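Local atomic coordinates of Bm4233, isoform b (Brugia malayi, PDB entry 6ANY), a protein that probably binds sterols or other lipids as a secreted venom allergen-like member of the CAP superfamily from a filarial parasite. Residues Ser120-Asp125 with Met172-Tyr178; Gly80-Tyr84 with Leu133-Met138; Asn20-Arg24 with Met46-Lys50. Numbering follows the deposited sequence.

Interaction 1 (Ser120-Asp125 with Met172-Tyr178). With NAG (2-acetamido-2-deoxy-beta-D-glucopyranose), chain C; NAG (2-acetamido-2-deoxy-beta-D-glucopyranose), chain B.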
loop_
_atom_site.group_PDB
_atom_site.type_symbol
_atom_site.label_atom_id
_atom_site.label_comp_id
_atom_site.label_asym_id
_atom_site.label_seq_id
_atom_site.Cartn_x
_atom_site.Cartn_y
_atom_site.Cartn_z
ATOM N N SER A 120 17.187 0.953 -12.553
ATOM C CA SER A 120 17.801 1.303 -11.277
ATOM C C SER A 120 16.869 1.173 -10.077
ATOM O O SER A 120 17.359 1.024 -8.964
ATOM C CB SER A 120 18.327 2.742 -11.268
ATOM O OG SER A 120 17.247 3.658 -11.325
ATOM N N ASN A 121 15.548 1.236 -10.303
ATOM C CA ASN A 121 14.475 1.208 -9.268
ATOM C C ASN A 121 14.544 2.458 -8.392
ATOM O O ASN A 121 13.979 2.503 -7.305
ATOM C CB ASN A 121 14.429 -0.077 -8.397
ATOM C CG ASN A 121 13.150 -0.858 -8.554
ATOM O OD1 ASN A 121 12.147 -0.347 -9.024
ATOM N ND2 ASN A 121 13.185 -2.112 -8.150
ATOM N N ASN A 122 15.238 3.474 -8.892
ATOM C CA ASN A 122 15.422 4.740 -8.194
ATOM C C ASN A 122 14.206 5.646 -8.376
ATOM O O ASN A 122 13.649 5.734 -9.463
ATOM C CB ASN A 122 16.678 5.424 -8.736
ATOM C CG ASN A 122 17.123 6.613 -7.912
ATOM O OD1 ASN A 122 16.475 7.023 -6.952
ATOM N ND2 ASN A 122 18.258 7.174 -8.301
ATOM N N LEU A 123 13.794 6.314 -7.307
ATOM C CA LEU A 123 12.653 7.209 -7.379
ATOM C C LEU A 123 13.114 8.626 -7.689
ATOM O O LEU A 123 13.153 9.486 -6.816
ATOM C CB LEU A 123 11.846 7.163 -6.081
ATOM C CG LEU A 123 10.597 8.037 -5.972
ATOM C CD1 LEU A 123 9.659 7.868 -7.152
ATOM C CD2 LEU A 123 9.876 7.775 -4.662
ATOM N N THR A 124 13.480 8.853 -8.944
ATOM C CA THR A 124 13.937 10.186 -9.385
ATOM C C THR A 124 12.738 11.041 -9.708
ATOM O O THR A 124 11.607 10.537 -9.830
ATOM C CB THR A 124 14.791 10.085 -10.649
ATOM O OG1 THR A 124 14.159 9.187 -11.570
ATOM C CG2 THR A 124 16.118 9.468 -10.329
ATOM N N ASP A 125 12.999 12.329 -9.882
ATOM C CA ASP A 125 11.967 13.318 -10.214
ATOM C C ASP A 125 11.185 12.922 -11.458
ATOM O O ASP A 125 9.967 13.155 -11.514
ATOM C CB ASP A 125 12.578 14.742 -10.437
ATOM C CG ASP A 125 13.095 15.401 -9.140
ATOM O OD1 ASP A 125 12.715 14.956 -8.025
ATOM O OD2 ASP A 125 13.903 16.377 -9.231
ATOM N N MET A 172 10.419 8.854 -0.745
ATOM C CA MET A 172 11.484 9.813 -0.569
ATOM C C MET A 172 12.245 9.873 -1.921
ATOM O O MET A 172 12.669 8.810 -2.463
ATOM C CB MET A 172 12.416 9.400 0.573
ATOM C CG MET A 172 12.143 10.043 1.946
ATOM S SD MET A 172 12.641 11.802 2.114
ATOM C CE MET A 172 13.979 12.048 0.916
ATOM N N LEU A 173 12.391 11.083 -2.478
ATOM C CA LEU A 173 13.020 11.226 -3.773
ATOM C C LEU A 173 14.485 10.874 -3.691
ATOM O O LEU A 173 15.171 11.121 -2.666
ATOM C CB LEU A 173 12.854 12.646 -4.371
ATOM C CG LEU A 173 11.406 13.037 -4.767
ATOM C CD1 LEU A 173 11.217 14.529 -5.117
ATOM C CD2 LEU A 173 10.922 12.165 -5.901
ATOM N N LYS A 174 14.933 10.215 -4.739
ATOM C CA LYS A 174 16.331 9.828 -4.915
ATOM C C LYS A 174 16.706 8.624 -4.086
ATOM O O LYS A 174 17.862 8.251 -4.057
ATOM C CB LYS A 174 17.322 10.999 -4.681
ATOM C CG LYS A 174 17.029 12.186 -5.570
ATOM C CD LYS A 174 18.182 13.194 -5.544
ATOM C CE LYS A 174 17.795 14.624 -5.195
ATOM N NZ LYS A 174 18.754 15.189 -4.189
ATOM N N GLU A 175 15.726 7.989 -3.444
ATOM C CA GLU A 175 15.921 6.682 -2.835
ATOM C C GLU A 175 15.305 5.643 -3.727
ATOM O O GLU A 175 14.387 5.942 -4.528
ATOM C CB GLU A 175 15.245 6.621 -1.500
ATOM C CG GLU A 175 15.871 7.463 -0.428
ATOM C CD GLU A 175 15.210 7.238 0.914
ATOM O OE1 GLU A 175 14.466 6.208 1.085
ATOM O OE2 GLU A 175 15.472 8.053 1.833
ATOM N N LEU A 176 15.779 4.415 -3.596
ATOM C CA LEU A 176 15.211 3.299 -4.367
ATOM C C LEU A 176 13.858 2.918 -3.779
ATOM O O LEU A 176 13.699 2.937 -2.566
ATOM C CB LEU A 176 16.132 2.062 -4.325
ATOM C CG LEU A 176 17.587 2.282 -4.806
ATOM C CD1 LEU A 176 18.344 0.962 -4.650
ATOM C CD2 LEU A 176 17.691 2.826 -6.240
ATOM N N ILE A 177 12.960 2.455 -4.610
ATOM C CA ILE A 177 11.638 2.016 -4.174
ATOM C C ILE A 177 11.791 0.742 -3.316
ATOM O O ILE A 177 11.227 0.618 -2.211
ATOM C CB ILE A 177 10.743 1.749 -5.387
ATOM C CG1 ILE A 177 10.547 3.075 -6.165
ATOM C CG2 ILE A 177 9.391 1.129 -4.939
ATOM C CD1 ILE A 177 10.205 2.870 -7.601
ATOM N N TYR A 178 12.597 -0.177 -3.836
ATOM C CA TYR A 178 13.033 -1.339 -3.091
ATOM C C TYR A 178 14.423 -1.774 -3.547
ATOM O O TYR A 178 14.848 -1.398 -4.595
ATOM C CB TYR A 178 12.031 -2.498 -3.216
ATOM C CG TYR A 178 11.765 -3.025 -4.613
ATOM C CD1 TYR A 178 10.776 -2.460 -5.399
ATOM C CD2 TYR A 178 12.451 -4.144 -5.117
ATOM C CE1 TYR A 178 10.499 -2.928 -6.662
ATOM C CE2 TYR A 178 12.203 -4.634 -6.412
ATOM C CZ TYR A 178 11.226 -4.012 -7.201
ATOM O OH TYR A 178 10.928 -4.471 -8.490
HETATM C C1 NAG C . 19.165 8.300 -7.963
HETATM C C2 NAG C . 20.259 7.984 -6.963
HETATM C C3 NAG C . 20.954 9.283 -6.555
HETATM C C4 NAG C . 21.346 10.112 -7.784
HETATM C C5 NAG C . 20.152 10.261 -8.735
HETATM C C6 NAG C . 20.478 10.996 -10.031
HETATM C C7 NAG C . 20.069 6.040 -5.510
HETATM C C8 NAG C . 19.544 5.509 -4.213
HETATM N N2 NAG C . 19.681 7.268 -5.837
HETATM O O3 NAG C . 22.125 8.986 -5.791
HETATM O O4 NAG C . 21.818 11.405 -7.357
HETATM O O5 NAG C . 19.668 8.976 -9.093
HETATM O O6 NAG C . 21.687 10.469 -10.583
HETATM O O7 NAG C . 20.806 5.381 -6.217
HETATM C C1 NAG B . 23.070 11.765 -7.980
HETATM C C2 NAG B . 23.153 13.285 -8.078
HETATM C C3 NAG B . 24.440 13.715 -8.768
HETATM C C4 NAG B . 25.613 13.121 -7.991
HETATM C C5 NAG B . 25.414 11.604 -7.959
HETATM C C6 NAG B . 26.579 10.879 -7.302
HETATM C C7 NAG B . 21.307 14.824 -8.274
HETATM C C8 NAG B . 20.793 15.807 -9.284
HETATM N N2 NAG B . 22.002 13.814 -8.776
HETATM O O3 NAG B . 24.491 15.147 -8.851
HETATM O O4 NAG B . 26.862 13.423 -8.624
HETATM O O5 NAG B . 24.205 11.285 -7.271
HETATM O O6 NAG B . 26.186 9.535 -7.020
HETATM O O7 NAG B . 21.106 14.945 -7.074
#
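Three main-chain hydrogen bonds fasten these two loops: K174 N to L123 O (2.8 Å), I177 N to N121 O (2.9 Å) and L123 N to E175 O (2.9 Å). The last two flank N122 and L176, a non-hydrogen-bonded antiparallel pair whose CA atoms lie 4.1 Å apart, making a single bridge rather than a ladder. Local turns accompany the bridge. S120 OG accepts from N122 N at 3.2 Å in an ST turn, L123 centres an inverse gamma turn, and M172-E175 forms a type II turn with K174 at its positive-phi position. The N122-L123-T124 run is an N-glycosylation sequon, and it is occupied: N122 ND2 is joined to C1 of the chain C NAG at 1.5 Å. The opposing loop also holds this sugar, since its N2 donates to K174 O at 2.7 Å, while its methyl C8 rests 3.8 Å from L176 CG. T124 turns away as the N-cap residue of helix 125-128, its hydroxyl bonded to D126. Apolar contacts complete the seam. L123 points at the partner loop, with CG 4.1 Å from L173 CD2 and CB 4.3 Å from I177 CG1; beyond them it meets A128 and W140. L176 CD2 lies 3.7 Å from N122 CB. At the outer end, the methyl L173 CD1 lies 3.3 Å from the carboxylate oxygen D125 OD1.

Interaction 2 (Gly80-Tyr84 with Leu133-Met138)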
loop_
_atom_site.group_PDB
_atom_site.type_symbol
_atom_site.label_atom_id
_atom_site.label_comp_id
_atom_site.label_asym_id
_atom_site.label_seq_id
_atom_site.Cartn_x
_atom_site.Cartn_y
_atom_site.Cartn_z
ATOM N N GLY A 80 2.943 7.861 5.240
ATOM C CA GLY A 80 2.444 7.893 3.878
ATOM C C GLY A 80 0.933 7.843 3.815
ATOM O O GLY A 80 0.315 7.297 4.718
ATOM N N GLU A 81 0.334 8.361 2.725
ATOM C CA GLU A 81 -1.134 8.300 2.589
ATOM C C GLU A 81 -1.590 8.046 1.184
ATOM O O GLU A 81 -1.131 8.685 0.302
ATOM C CB GLU A 81 -1.784 9.587 3.136
ATOM C CG GLU A 81 -3.321 9.634 3.022
ATOM C CD GLU A 81 -3.862 10.915 3.584
ATOM O OE1 GLU A 81 -3.831 11.939 2.848
ATOM O OE2 GLU A 81 -4.255 10.942 4.772
ATOM N N ASN A 82 -2.504 7.082 0.979
ATOM C CA ASN A 82 -3.106 6.768 -0.304
ATOM C C ASN A 82 -4.631 6.939 -0.119
ATOM O O ASN A 82 -5.181 6.570 0.914
ATOM C CB ASN A 82 -2.782 5.348 -0.722
ATOM C CG ASN A 82 -1.406 5.190 -1.435
ATOM O OD1 ASN A 82 -0.838 6.173 -1.917
ATOM N ND2 ASN A 82 -0.980 3.921 -1.656
ATOM N N VAL A 83 -5.296 7.501 -1.131
ATOM C CA VAL A 83 -6.706 7.869 -1.122
ATOM C C VAL A 83 -7.397 7.252 -2.310
ATOM O O VAL A 83 -6.911 7.314 -3.406
ATOM C CB VAL A 83 -6.880 9.404 -1.237
ATOM C CG1 VAL A 83 -8.327 9.737 -1.229
ATOM C CG2 VAL A 83 -6.110 10.153 -0.101
ATOM N N TYR A 84 -8.527 6.591 -2.061
ATOM C CA TYR A 84 -9.323 5.955 -3.114
ATOM C C TYR A 84 -10.799 6.277 -2.906
ATOM O O TYR A 84 -11.260 6.331 -1.796
ATOM C CB TYR A 84 -9.105 4.436 -3.117
ATOM C CG TYR A 84 -10.149 3.609 -3.868
ATOM C CD1 TYR A 84 -10.001 3.318 -5.187
ATOM C CD2 TYR A 84 -11.285 3.121 -3.220
ATOM C CE1 TYR A 84 -10.957 2.568 -5.895
ATOM C CE2 TYR A 84 -12.256 2.384 -3.896
ATOM C CZ TYR A 84 -12.080 2.067 -5.201
ATOM O OH TYR A 84 -13.061 1.346 -5.869
ATOM N N LEU A 133 2.908 7.286 -7.582
ATOM C CA LEU A 133 3.174 7.398 -6.171
ATOM C C LEU A 133 2.286 6.559 -5.275
ATOM O O LEU A 133 2.728 6.214 -4.160
ATOM C CB LEU A 133 3.162 8.874 -5.708
ATOM C CG LEU A 133 4.399 9.665 -6.250
ATOM C CD1 LEU A 133 4.413 11.139 -5.784
ATOM C CD2 LEU A 133 5.746 8.997 -5.837
ATOM N N HIS A 134 1.068 6.208 -5.736
ATOM C CA HIS A 134 0.221 5.340 -4.937
ATOM C C HIS A 134 0.835 3.922 -4.931
ATOM O O HIS A 134 1.002 3.298 -3.894
ATOM C CB HIS A 134 -1.234 5.341 -5.403
ATOM C CG HIS A 134 -1.815 6.695 -5.539
ATOM N ND1 HIS A 134 -1.822 7.375 -6.734
ATOM C CD2 HIS A 134 -2.315 7.547 -4.612
ATOM C CE1 HIS A 134 -2.325 8.581 -6.540
ATOM N NE2 HIS A 134 -2.617 8.714 -5.258
ATOM N N PHE A 135 1.192 3.460 -6.109
ATOM C CA PHE A 135 1.835 2.201 -6.313
ATOM C C PHE A 135 3.194 2.163 -5.560
ATOM O O PHE A 135 3.487 1.210 -4.895
ATOM C CB PHE A 135 2.072 1.960 -7.808
ATOM C CG PHE A 135 3.197 1.011 -8.075
ATOM C CD1 PHE A 135 3.078 -0.314 -7.772
ATOM C CD2 PHE A 135 4.378 1.463 -8.633
ATOM C CE1 PHE A 135 4.124 -1.210 -8.017
ATOM C CE2 PHE A 135 5.442 0.614 -8.826
ATOM C CZ PHE A 135 5.328 -0.714 -8.498
ATOM N N THR A 136 3.999 3.217 -5.657
ATOM C CA THR A 136 5.333 3.206 -5.076
ATOM C C THR A 136 5.278 3.090 -3.562
ATOM O O THR A 136 6.034 2.306 -2.994
ATOM C CB THR A 136 6.195 4.350 -5.571
ATOM O OG1 THR A 136 5.562 5.610 -5.349
ATOM C CG2 THR A 136 6.580 4.173 -7.088
ATOM N N GLN A 137 4.273 3.711 -2.932
ATOM C CA GLN A 137 4.068 3.580 -1.499
ATOM C C GLN A 137 3.681 2.152 -1.159
ATOM O O GLN A 137 4.148 1.615 -0.172
ATOM C CB GLN A 137 3.038 4.582 -1.031
ATOM C CG GLN A 137 2.646 4.515 0.410
ATOM C CD GLN A 137 3.801 4.781 1.338
ATOM O OE1 GLN A 137 4.034 5.944 1.747
ATOM N NE2 GLN A 137 4.494 3.718 1.736
ATOM N N MET A 138 2.802 1.532 -1.959
ATOM C CA MET A 138 2.400 0.147 -1.687
ATOM C C MET A 138 3.596 -0.771 -1.879
ATOM O O MET A 138 3.654 -1.837 -1.289
ATOM C CB MET A 138 1.280 -0.361 -2.650
ATOM C CG MET A 138 -0.080 0.259 -2.477
ATOM S SD MET A 138 -1.304 -0.419 -3.555
ATOM C CE MET A 138 -1.532 -2.112 -2.943
HETATM O O HOH W 1 2.498 8.084 0.675
HETATM O O HOH W 2 1.211 7.719 -1.805
HETATM O O HOH W 3 -3.783 9.610 -2.606
#
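Strand 80-84 and helix 133-138 cross at 128° between their N-to-C directions, with axes 8.7 Å apart at closest approach; the nearest CA pairs are N82 with H134 (5.9 Å) and G80 with Q137 (7.1 Å). G80, N82 and Y84 bond strand 159-167 through their backbones; the helix packs over the face that carries N82, and waters span to the strand's other edge. G80 CA sits 3.3 Å from Q137 OE1, and a CB on G80 would collide with that oxygen. N82 is the direct polar link: ND2 donates to H134 O at 3.1 Å and also bonds Y166 OH. The segments contain the Gly-Glu-Asn and His-Phe-Thr-Gln-Met runs familiar from CAP proteins, in which an alpha-beta-alpha sandwich frames a cavity; E81 and H134, with H70 and E110, probably form the His/Glu tetrad known from relatives. H134 ND1 bonds E110, and E81, whose CA-to-CB bond points away from the helix, bonds H70 and H165 through its carboxylate. Waters bridge the rest. Water 1 accepts from E81 N (3.0 Å) and donates to Q137 OE1 (2.8 Å), an oxygen also held by G170 N; water 3 weakly links V83 N and H134 NE2, both at 3.0 Å.

Interaction 3 (Asn20-Arg24 with Met46-Lys50); sequences NNKFR and MLLLK
N20-R24 is a regular piece of helix 10-28, with R24 N bonded to N20 O at 3.0 Å. M46-L49 is an extended loop (phi -64° to -83°, psi 116° to 144°) that becomes a strand at K50. The two run in opposite directions, N21 nearest L48 (CA-CA 6.2 Å) and R24 nearest M46 (7.3 Å). Hydrogen bonds join helix side chains to loop backbone. N21, with chi1 in m and chi2 near -29°, places OD1 2.8 Å from L49 N and ND2 3.3 Å from L49 O, so its carboxamide pairs with both main-chain groups of one residue as the partner residue in a hydrogen-bonded antiparallel pair would. R24 (m, t, p, with chi4 near 85°) directs NE (3.0 Å) and NH2 (2.7 Å) onto L47 O. Helix side chains thus satisfy a loop without regular structure at the entry to the CAP sheet, where K50 opens strand 50-51 beside 145-153. NH1 of R24 reaches further, to M138 O and W140 O. Packing then encloses the guanidinium: M46 SD (M46 in t, p, p) covers one face, 3.4 Å from R24 CZ, and L49 CD2 (L49 in m, t) the opposite face, 3.7 Å from R24 CZ. L49 CD1 lies 3.3 Å from CG of N20, whose ND2 bonds M138 O, and L48 CD2 3.6 Å from N21 ND2. L201 touches N21, R24 and M46.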
loop_
_atom_site.group_PDB
_atom_site.type_symbol
_atom_site.label_atom_id
_atom_site.label_comp_id
_atom_site.label_asym_id
_atom_site.label_seq_id
_atom_site.Cartn_x
_atom_site.Cartn_y
_atom_site.Cartn_z
ATOM N N ASN A 20 -1.784 -6.648 -0.273
ATOM C CA ASN A 20 -0.621 -5.758 -0.457
ATOM C C ASN A 20 0.690 -6.572 -0.342
ATOM O O ASN A 20 1.595 -6.332 -1.087
ATOM C CB ASN A 20 -0.660 -4.613 0.556
ATOM C CG ASN A 20 0.141 -3.380 0.107
ATOM O OD1 ASN A 20 -0.161 -2.270 0.601
ATOM N ND2 ASN A 20 1.212 -3.556 -0.754
ATOM N N ASN A 21 0.718 -7.597 0.511
ATOM C CA ASN A 21 1.901 -8.418 0.701
ATOM C C ASN A 21 2.043 -9.374 -0.460
ATOM O O ASN A 21 3.155 -9.673 -0.888
ATOM C CB ASN A 21 1.870 -9.211 1.984
ATOM C CG ASN A 21 2.248 -8.423 3.173
ATOM O OD1 ASN A 21 3.042 -7.447 3.081
ATOM N ND2 ASN A 21 1.654 -8.773 4.306
ATOM N N LYS A 22 0.942 -9.897 -0.956
ATOM C CA LYS A 22 0.983 -10.678 -2.208
ATOM C C LYS A 22 1.560 -9.876 -3.392
ATOM O O LYS A 22 2.439 -10.368 -4.131
ATOM C CB LYS A 22 -0.395 -11.187 -2.587
ATOM C CG LYS A 22 -0.440 -11.864 -3.950
ATOM C CD LYS A 22 -1.788 -12.576 -4.101
ATOM C CE LYS A 22 -2.005 -13.241 -5.464
ATOM N NZ LYS A 22 -2.962 -14.383 -5.387
ATOM N N PHE A 23 1.074 -8.643 -3.552
ATOM C CA PHE A 23 1.632 -7.754 -4.548
ATOM C C PHE A 23 3.128 -7.608 -4.395
ATOM O O PHE A 23 3.852 -7.686 -5.373
ATOM C CB PHE A 23 0.965 -6.370 -4.519
ATOM C CG PHE A 23 -0.424 -6.330 -5.128
ATOM C CD1 PHE A 23 -0.791 -7.184 -6.151
ATOM C CD2 PHE A 23 -1.337 -5.402 -4.700
ATOM C CE1 PHE A 23 -2.068 -7.126 -6.717
ATOM C CE2 PHE A 23 -2.614 -5.318 -5.247
ATOM C CZ PHE A 23 -2.979 -6.162 -6.273
ATOM N N ARG A 24 3.562 -7.357 -3.169
ATOM C CA ARG A 24 4.956 -7.130 -2.889
ATOM C C ARG A 24 5.789 -8.322 -3.223
ATOM O O ARG A 24 6.823 -8.189 -3.857
ATOM C CB ARG A 24 5.131 -6.729 -1.436
ATOM C CG ARG A 24 4.851 -5.249 -1.244
ATOM C CD ARG A 24 4.448 -4.933 0.175
ATOM N NE ARG A 24 5.581 -4.688 1.062
ATOM C CZ ARG A 24 6.214 -3.528 1.227
ATOM N NH1 ARG A 24 5.797 -2.424 0.609
ATOM N NH2 ARG A 24 7.212 -3.449 2.123
ATOM N N MET A 46 12.391 -6.642 1.020
ATOM C CA MET A 46 11.055 -6.032 0.917
ATOM C C MET A 46 10.325 -6.488 2.181
ATOM O O MET A 46 10.103 -7.668 2.375
ATOM C CB MET A 46 10.359 -6.492 -0.354
ATOM C CG MET A 46 8.873 -6.183 -0.465
ATOM S SD MET A 46 8.663 -4.464 -0.972
ATOM C CE MET A 46 8.959 -4.570 -2.679
ATOM N N LEU A 47 9.979 -5.533 3.049
ATOM C CA LEU A 47 9.350 -5.855 4.339
ATOM C C LEU A 47 7.911 -6.362 4.214
ATOM O O LEU A 47 7.137 -5.888 3.355
ATOM C CB LEU A 47 9.406 -4.645 5.290
ATOM C CG LEU A 47 10.829 -4.185 5.637
ATOM C CD1 LEU A 47 10.848 -2.933 6.497
ATOM C CD2 LEU A 47 11.663 -5.335 6.266
ATOM N N LEU A 48 7.557 -7.302 5.087
ATOM C CA LEU A 48 6.222 -7.820 5.149
ATOM C C LEU A 48 5.321 -6.822 5.946
ATOM O O LEU A 48 5.557 -6.513 7.112
ATOM C CB LEU A 48 6.220 -9.181 5.790
ATOM C CG LEU A 48 4.945 -10.026 5.640
ATOM C CD1 LEU A 48 5.232 -11.518 5.598
ATOM C CD2 LEU A 48 4.029 -9.830 6.814
ATOM N N LEU A 49 4.310 -6.301 5.284
ATOM C CA LEU A 49 3.410 -5.319 5.933
ATOM C C LEU A 49 2.633 -5.902 7.102
ATOM O O LEU A 49 2.161 -7.004 7.041
ATOM C CB LEU A 49 2.451 -4.671 4.938
ATOM C CG LEU A 49 3.053 -4.001 3.730
ATOM C CD1 LEU A 49 1.933 -3.427 2.845
ATOM C CD2 LEU A 49 4.019 -2.898 4.135
ATOM N N LYS A 50 2.571 -5.153 8.200
ATOM C CA LYS A 50 1.769 -5.529 9.368
ATOM C C LYS A 50 0.671 -4.465 9.486
ATOM O O LYS A 50 0.909 -3.267 9.236
ATOM C CB LYS A 50 2.608 -5.455 10.648
ATOM C CG LYS A 50 3.882 -6.303 10.710
ATOM C CD LYS A 50 3.546 -7.772 10.785
ATOM C CE LYS A 50 2.951 -8.063 12.145
ATOM N NZ LYS A 50 2.496 -9.464 12.330
#

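In the fold
From the N terminus, interaction 3 is complete first: helix 10-28 is met again by the loop leading into strand 50-51, closing a local loop before the others open. Interaction 2 starts at strand 80-87 and interaction 1 at residues 120-125; the chain then returns to finish interaction 2 at helix 133-138 and interaction 1 at 172-178, so these two cross. Helix 133-138 joins all three. T136 CG2 packs on I177 CD1 (3.9 Å) of interaction 1, while M138 O lies 2.9 Å from R24 NH1 and 3.0 Å from N20 ND2 of interaction 3, probable hydrogen bonds. Y178 CG also meets M46 CE at 3.7 Å, bringing 172-178, beside the glycosylated loop, onto the 46-50 loop.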